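Local coordinates for SNF1-like protein kinase ssp2 (Schizosaccharomyces pombe, PDB 2QRD) that probably serves as the catalytic subunit of a fission-yeast AMPK-like protein kinase, this chain being its C-terminal adenylate-sensor region, at residues A[30-34]-A[58-62]. Residues are numbered along the deposited sequence; the frame is centred on the assembly and turned at random.
Sequences VYRAL and IKSRW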
ATOM      1  N   VAL A  30     -26.116  -6.288 -17.632  1.00 47.45           N
ATOM      2  CA  VAL A  30     -24.704  -6.167 -17.981  1.00 48.02           C
ATOM      3  C   VAL A  30     -24.491  -5.336 -19.257  1.00 48.92           C
ATOM      4  O   VAL A  30     -23.604  -4.459 -19.290  1.00 50.11           O
ATOM      5  CB  VAL A  30     -24.021  -7.554 -18.126  1.00 47.80           C
ATOM      6  CG1 VAL A  30     -22.601  -7.394 -18.604  1.00 47.69           C
ATOM      7  CG2 VAL A  30     -24.066  -8.313 -16.822  1.00 46.30           C
ATOM      8  N   TYR A  31     -25.297  -5.588 -20.289  1.00 48.45           N
ATOM      9  CA  TYR A  31     -25.185  -4.849 -21.554  1.00 48.07           C
ATOM     10  C   TYR A  31     -25.592  -3.405 -21.380  1.00 48.21           C
ATOM     11  O   TYR A  31     -25.011  -2.503 -21.976  1.00 47.97           O
ATOM     12  CB  TYR A  31     -26.052  -5.484 -22.639  1.00 47.83           C
ATOM     13  CG  TYR A  31     -25.359  -6.553 -23.459  1.00 48.16           C
ATOM     14  CD1 TYR A  31     -25.852  -7.851 -23.495  1.00 48.52           C
ATOM     15  CD2 TYR A  31     -24.213  -6.267 -24.208  1.00 48.59           C
ATOM     16  CE1 TYR A  31     -25.227  -8.845 -24.278  1.00 47.50           C
ATOM     17  CE2 TYR A  31     -23.572  -7.264 -24.976  1.00 47.48           C
ATOM     18  CZ  TYR A  31     -24.097  -8.541 -25.014  1.00 46.92           C
ATOM     19  OH  TYR A  31     -23.483  -9.531 -25.754  1.00 47.44           O
ATOM     20  N   ARG A  32     -26.598  -3.187 -20.551  1.00 48.58           N
ATOM     21  CA  ARG A  32     -27.049  -1.836 -20.265  1.00 49.23           C
ATOM     22  C   ARG A  32     -25.987  -1.040 -19.501  1.00 49.47           C
ATOM     23  O   ARG A  32     -25.707   0.104 -19.846  1.00 49.39           O
ATOM     24  CB  ARG A  32     -28.413  -1.848 -19.558  1.00 49.09           C
ATOM     25  CG  ARG A  32     -29.564  -2.058 -20.521  1.00 47.98           C
ATOM     26  CD  ARG A  32     -30.919  -2.104 -19.823  1.00 49.20           C
ATOM     27  NE  ARG A  32     -32.027  -1.973 -20.781  1.00 50.18           N
ATOM     28  CZ  ARG A  32     -33.266  -2.421 -20.581  1.00 50.63           C
ATOM     29  NH1 ARG A  32     -33.560  -3.062 -19.452  1.00 51.06           N
ATOM     30  NH2 ARG A  32     -34.207  -2.250 -21.517  1.00 48.22           N
ATOM     31  N   ALA A  33     -25.397  -1.664 -18.489  1.00 50.17           N
ATOM     32  CA  ALA A  33     -24.259  -1.104 -17.747  1.00 51.25           C
ATOM     33  C   ALA A  33     -23.008  -0.801 -18.628  1.00 52.54           C
ATOM     34  O   ALA A  33     -22.387   0.250 -18.472  1.00 52.96           O
ATOM     35  CB  ALA A  33     -23.880  -2.049 -16.642  1.00 51.34           C
ATOM     36  N   LEU A  34     -22.638  -1.730 -19.521  1.00 53.21           N
ATOM     37  CA  LEU A  34     -21.560  -1.518 -20.494  1.00 53.62           C
ATOM     38  C   LEU A  34     -21.836  -0.301 -21.373  1.00 53.87           C
ATOM     39  O   LEU A  34     -20.947   0.508 -21.619  1.00 54.16           O
ATOM     40  CB  LEU A  34     -21.351  -2.761 -21.369  1.00 53.61           C
ATOM     41  CG  LEU A  34     -20.747  -4.023 -20.715  1.00 54.28           C
ATOM     42  CD1 LEU A  34     -20.822  -5.205 -21.698  1.00 54.18           C
ATOM     43  CD2 LEU A  34     -19.313  -3.818 -20.272  1.00 53.03           C
ATOM     44  N   ILE A  58     -19.046 -12.143 -23.239  1.00 49.71           N
ATOM     45  CA  ILE A  58     -19.054 -10.820 -23.876  1.00 49.08           C
ATOM     46  C   ILE A  58     -17.600 -10.313 -23.940  1.00 49.48           C
ATOM     47  O   ILE A  58     -16.907 -10.289 -22.907  1.00 48.40           O
ATOM     48  CB  ILE A  58     -19.915  -9.781 -23.069  1.00 48.51           C
ATOM     49  CG1 ILE A  58     -21.363 -10.273 -22.909  1.00 49.53           C
ATOM     50  CG2 ILE A  58     -19.825  -8.365 -23.683  1.00 44.32           C
ATOM     51  CD1 ILE A  58     -22.156  -9.608 -21.734  1.00 49.39           C
ATOM     52  N   LYS A  59     -17.154  -9.903 -25.135  1.00 49.34           N
ATOM     53  CA  LYS A  59     -15.889  -9.178 -25.240  1.00 50.24           C
ATOM     54  C   LYS A  59     -16.157  -7.679 -25.354  1.00 50.31           C
ATOM     55  O   LYS A  59     -16.960  -7.241 -26.163  1.00 50.63           O
ATOM     56  CB  LYS A  59     -15.001  -9.711 -26.375  1.00 50.34           C
ATOM     57  CG  LYS A  59     -14.545 -11.152 -26.147  1.00 51.73           C
ATOM     58  CD  LYS A  59     -13.228 -11.446 -26.774  1.00 56.01           C
ATOM     59  CE  LYS A  59     -12.999 -12.972 -26.854  1.00 61.22           C
ATOM     60  NZ  LYS A  59     -11.534 -13.368 -26.866  1.00 62.78           N
ATOM     61  N   SER A  60     -15.496  -6.893 -24.531  1.00 50.57           N
ATOM     62  CA  SER A  60     -15.782  -5.466 -24.524  1.00 51.31           C
ATOM     63  C   SER A  60     -14.508  -4.668 -24.793  1.00 51.54           C
ATOM     64  O   SER A  60     -13.395  -5.084 -24.427  1.00 52.63           O
ATOM     65  CB  SER A  60     -16.438  -5.034 -23.201  1.00 51.29           C
ATOM     66  OG  SER A  60     -15.543  -5.224 -22.119  1.00 50.89           O
ATOM     67  N   ARG A  61     -14.674  -3.547 -25.472  1.00 50.92           N
ATOM     68  CA  ARG A  61     -13.589  -2.606 -25.681  1.00 50.89           C
ATOM     69  C   ARG A  61     -13.952  -1.268 -25.035  1.00 51.08           C
ATOM     70  O   ARG A  61     -15.077  -0.776 -25.190  1.00 51.13           O
ATOM     71  CB  ARG A  61     -13.303  -2.443 -27.170  1.00 49.70           C
ATOM     72  CG  ARG A  61     -11.973  -1.816 -27.444  1.00 48.03           C
ATOM     73  CD  ARG A  61     -11.769  -1.651 -28.921  1.00 46.18           C
ATOM     74  NE  ARG A  61     -12.880  -0.917 -29.509  1.00 42.96           N
ATOM     75  CZ  ARG A  61     -13.167  -0.909 -30.799  1.00 42.66           C
ATOM     76  NH1 ARG A  61     -12.399  -1.600 -31.631  1.00 42.34           N
ATOM     77  NH2 ARG A  61     -14.219  -0.217 -31.249  1.00 37.63           N
ATOM     78  N   TRP A  62     -12.990  -0.698 -24.321  1.00 51.77           N
ATOM     79  CA  TRP A  62     -13.172   0.537 -23.552  1.00 52.54           C
ATOM     80  C   TRP A  62     -12.087   1.531 -23.954  1.00 53.30           C
ATOM     81  O   TRP A  62     -10.877   1.191 -23.964  1.00 52.84           O
ATOM     82  CB  TRP A  62     -12.994   0.267 -22.054  1.00 52.56           C
ATOM     83  CG  TRP A  62     -13.918  -0.751 -21.402  1.00 53.09           C
ATOM     84  CD1 TRP A  62     -13.994  -2.113 -21.642  1.00 53.59           C
ATOM     85  CD2 TRP A  62     -14.848  -0.488 -20.354  1.00 52.74           C
ATOM     86  NE1 TRP A  62     -14.947  -2.692 -20.825  1.00 50.21           N
ATOM     87  CE2 TRP A  62     -15.474  -1.721 -20.018  1.00 51.10           C
ATOM     88  CE3 TRP A  62     -15.226   0.678 -19.672  1.00 52.32           C
ATOM     89  CZ2 TRP A  62     -16.457  -1.819 -19.032  1.00 52.61           C
ATOM     90  CZ3 TRP A  62     -16.202   0.581 -18.673  1.00 53.08           C
ATOM     91  CH2 TRP A  62     -16.817  -0.659 -18.374  1.00 53.67           C
TER
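Ile58 reaches from the strand into the angle between Tyr31 and Val30 of the helix. Its CD1 lies over one face of the Tyr31 ring, 4.1 Å from the centroid and 18° off the normal, a CH-pi contact displaced toward the rim; the same methyl meets Val30 CG1 at 3.9 Å. With chi1 at -58°, CG1 carries CD1 to these two and itself lies 3.6 Å from Tyr31 OH, while CG2, anti to the backbone N, touches Leu34 CD1 at 3.9 Å. Cut back to an alanine, Ile58 would probably leave the Tyr31 face and the Val30 methyl without their strand partner and open a gap beside Leu34. Farther along the strand, Trp62 CZ2 meets Leu34 CD2 at 3.7 Å, the two side chains crossing at about a right angle. The indole is tethered within its own strand: Trp62 NE1 donates to Ser60 OG at 2.9 Å. Ser60 OG is also hydrogen-bonded to Ile78 O of the adjacent strand, 74-84, while Tyr31 OH is hydrogen-bonded to Thr42 O and its ring meets Phe41 edge-to-face. Helix 123-136 adjoins through Ala33 and Trp62. Segments 30-34 and 58-62 run nearly parallel, at 11°, in the helix-on-antiparallel-sheet core of the KA1-like adenylate sensor domain.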